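Local atomic coordinates of general odorant-binding protein 28a (Drosophila melanogaster, PDB entry 6QQ4), a protein that probably binds small hydrophobic odorants, and perhaps pheromones, as a secreted carrier of the insect odorant-binding protein family. Residues A25-M30 with K42-C47. Sequence-based numbering, arbitrary orientation.
Sequences ADLQEM and KCLRAC
Arg-45 reaches from helix 39-52 across to Met-30 on helix 24-31, and the two long side chains lie alongside each other, running in opposite senses. From CB, the arginine turns CG beside its own backbone N (chi1 -71°), where CG neighbours CG of Met-30 and also lies near the sulfur. The chain then runs extended through CD to NE, which packs 3.6 Å from the same Met-30 CG, and CZ still borders that methylene. At the tip, Arg-45 NH2 comes 3.5 Å from CB of Glu-29, which sits in the guanidinium plane at its edge. Arg-45 NH2 donates to a water at 2.9 Å, and this water in turn donates to Asp-26 O at 2.8 Å; the bridge joins the arginine to a carbonyl whose helical bond from Met-30 N is weak. The other terminal nitrogen, NH1, is hydrogen-bonded to Gln-34 O in the connection between the helices. Glu-29 OE1 remains 4.3 Å from Arg-45 NH2 and well out of the guanidinium plane, a proximity of charges that may still be favourable; Glu-29 OE2 is hydrogen-bonded to Ser-37 OG. Beside this polar tip lies an apolar patch: Met-30 SD rests 3.7 Å from CD2 of Leu-44, and the same Leu-44 CD2 meets CD1 of Leu-27 at 4.1 Å. Leu-27 and Leu-44 also touch helix 2-20, which extends the patch to a third helix. The axes of 25-30 and 42-47 approach to 10.2 Å, inclined at 61°. Cys-43 and Cys-47 of helix 39-52 form disulfides with Cys-101 and Cys-16, two of the three that pin the all-helical scaffold characteristic of the classical insect PBP/GOBP fold.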
# COMPACT_ATOMS: atom_id res chain seq x y z
N ALA A 25 -6.92 -1.33 15.87
CA ALA A 25 -5.77 -2.24 15.84
C ALA A 25 -5.31 -2.42 14.39
O ALA A 25 -4.11 -2.49 14.12
CB ALA A 25 -6.12 -3.58 16.46
N ASP A 26 -6.29 -2.49 13.48
CA ASP A 26 -6.00 -2.64 12.06
C ASP A 26 -5.27 -1.43 11.51
O ASP A 26 -4.36 -1.56 10.68
CB ASP A 26 -7.28 -2.85 11.27
CG ASP A 26 -7.94 -4.16 11.58
OD1 ASP A 26 -7.22 -5.16 11.81
OD2 ASP A 26 -9.19 -4.19 11.58
N LEU A 27 -5.71 -0.25 11.93
CA LEU A 27 -5.06 1.00 11.56
C LEU A 27 -3.61 1.04 12.07
O LEU A 27 -2.71 1.49 11.36
CB LEU A 27 -5.84 2.18 12.12
CG LEU A 27 -5.74 3.50 11.37
CD1 LEU A 27 -6.34 3.32 10.00
CD2 LEU A 27 -6.46 4.60 12.14
N GLN A 28 -3.38 0.56 13.29
CA GLN A 28 -2.03 0.60 13.87
C GLN A 28 -1.07 -0.32 13.11
O GLN A 28 0.07 0.05 12.84
CB GLN A 28 -2.07 0.23 15.36
CG GLN A 28 -1.38 1.26 16.25
CD GLN A 28 -1.73 1.10 17.73
OE1 GLN A 28 -2.87 0.75 18.07
NE2 GLN A 28 -0.76 1.36 18.60
N GLU A 29 -1.54 -1.51 12.75
CA GLU A 29 -0.72 -2.40 11.92
C GLU A 29 -0.28 -1.72 10.63
O GLU A 29 0.85 -1.91 10.18
CB GLU A 29 -1.48 -3.69 11.60
CG GLU A 29 -1.77 -4.51 12.82
CD GLU A 29 -2.32 -5.89 12.50
OE1 GLU A 29 -2.91 -6.08 11.42
OE2 GLU A 29 -2.14 -6.78 13.35
N MET A 30 -1.15 -0.92 10.04
CA MET A 30 -0.80 -0.20 8.81
C MET A 30 0.30 0.84 9.02
O MET A 30 1.26 0.87 8.25
CB MET A 30 -2.02 0.49 8.22
CG MET A 30 -2.85 -0.31 7.27
SD MET A 30 -4.00 0.78 6.36
CE MET A 30 -2.89 1.68 5.28
N LYS A 42 -6.85 -6.45 5.76
CA LYS A 42 -6.52 -6.64 4.34
C LYS A 42 -7.47 -5.84 3.45
O LYS A 42 -7.06 -5.25 2.42
CB LYS A 42 -6.60 -8.11 3.95
CG LYS A 42 -5.62 -9.02 4.67
CD LYS A 42 -5.77 -10.46 4.17
CE LYS A 42 -4.85 -11.39 4.92
NZ LYS A 42 -5.08 -12.81 4.47
N CYS A 43 -8.75 -5.84 3.82
CA CYS A 43 -9.71 -5.08 3.03
C CYS A 43 -9.49 -3.57 3.27
O CYS A 43 -9.71 -2.77 2.37
CB CYS A 43 -11.15 -5.49 3.38
SG CYS A 43 -11.64 -7.13 2.78
N LEU A 44 -9.06 -3.19 4.47
CA LEU A 44 -8.74 -1.79 4.72
C LEU A 44 -7.65 -1.37 3.73
O LEU A 44 -7.76 -0.38 3.02
CB LEU A 44 -8.29 -1.56 6.17
CG LEU A 44 -7.78 -0.16 6.54
CD1 LEU A 44 -8.87 0.89 6.34
CD2 LEU A 44 -7.26 -0.13 7.96
N ARG A 45 -6.61 -2.18 3.66
CA ARG A 45 -5.51 -1.91 2.75
C ARG A 45 -5.93 -1.85 1.29
O ARG A 45 -5.44 -1.01 0.55
CB ARG A 45 -4.42 -2.95 2.96
CG ARG A 45 -3.74 -2.69 4.30
CD ARG A 45 -2.99 -3.89 4.83
NE ARG A 45 -2.69 -3.72 6.25
CZ ARG A 45 -1.51 -4.01 6.79
NH1 ARG A 45 -0.53 -4.48 6.03
NH2 ARG A 45 -1.32 -3.81 8.09
N ALA A 46 -6.86 -2.71 0.88
CA ALA A 46 -7.38 -2.65 -0.50
C ALA A 46 -8.06 -1.31 -0.77
O ALA A 46 -7.89 -0.73 -1.83
CB ALA A 46 -8.37 -3.78 -0.76
N CYS A 47 -8.82 -0.84 0.21
CA CYS A 47 -9.57 0.40 0.09
C CYS A 47 -8.64 1.60 -0.04
O CYS A 47 -8.88 2.52 -0.82
CB CYS A 47 -10.51 0.56 1.29
SG CYS A 47 -11.54 2.07 1.28
O HOH W 1 -4.08 -3.57 8.82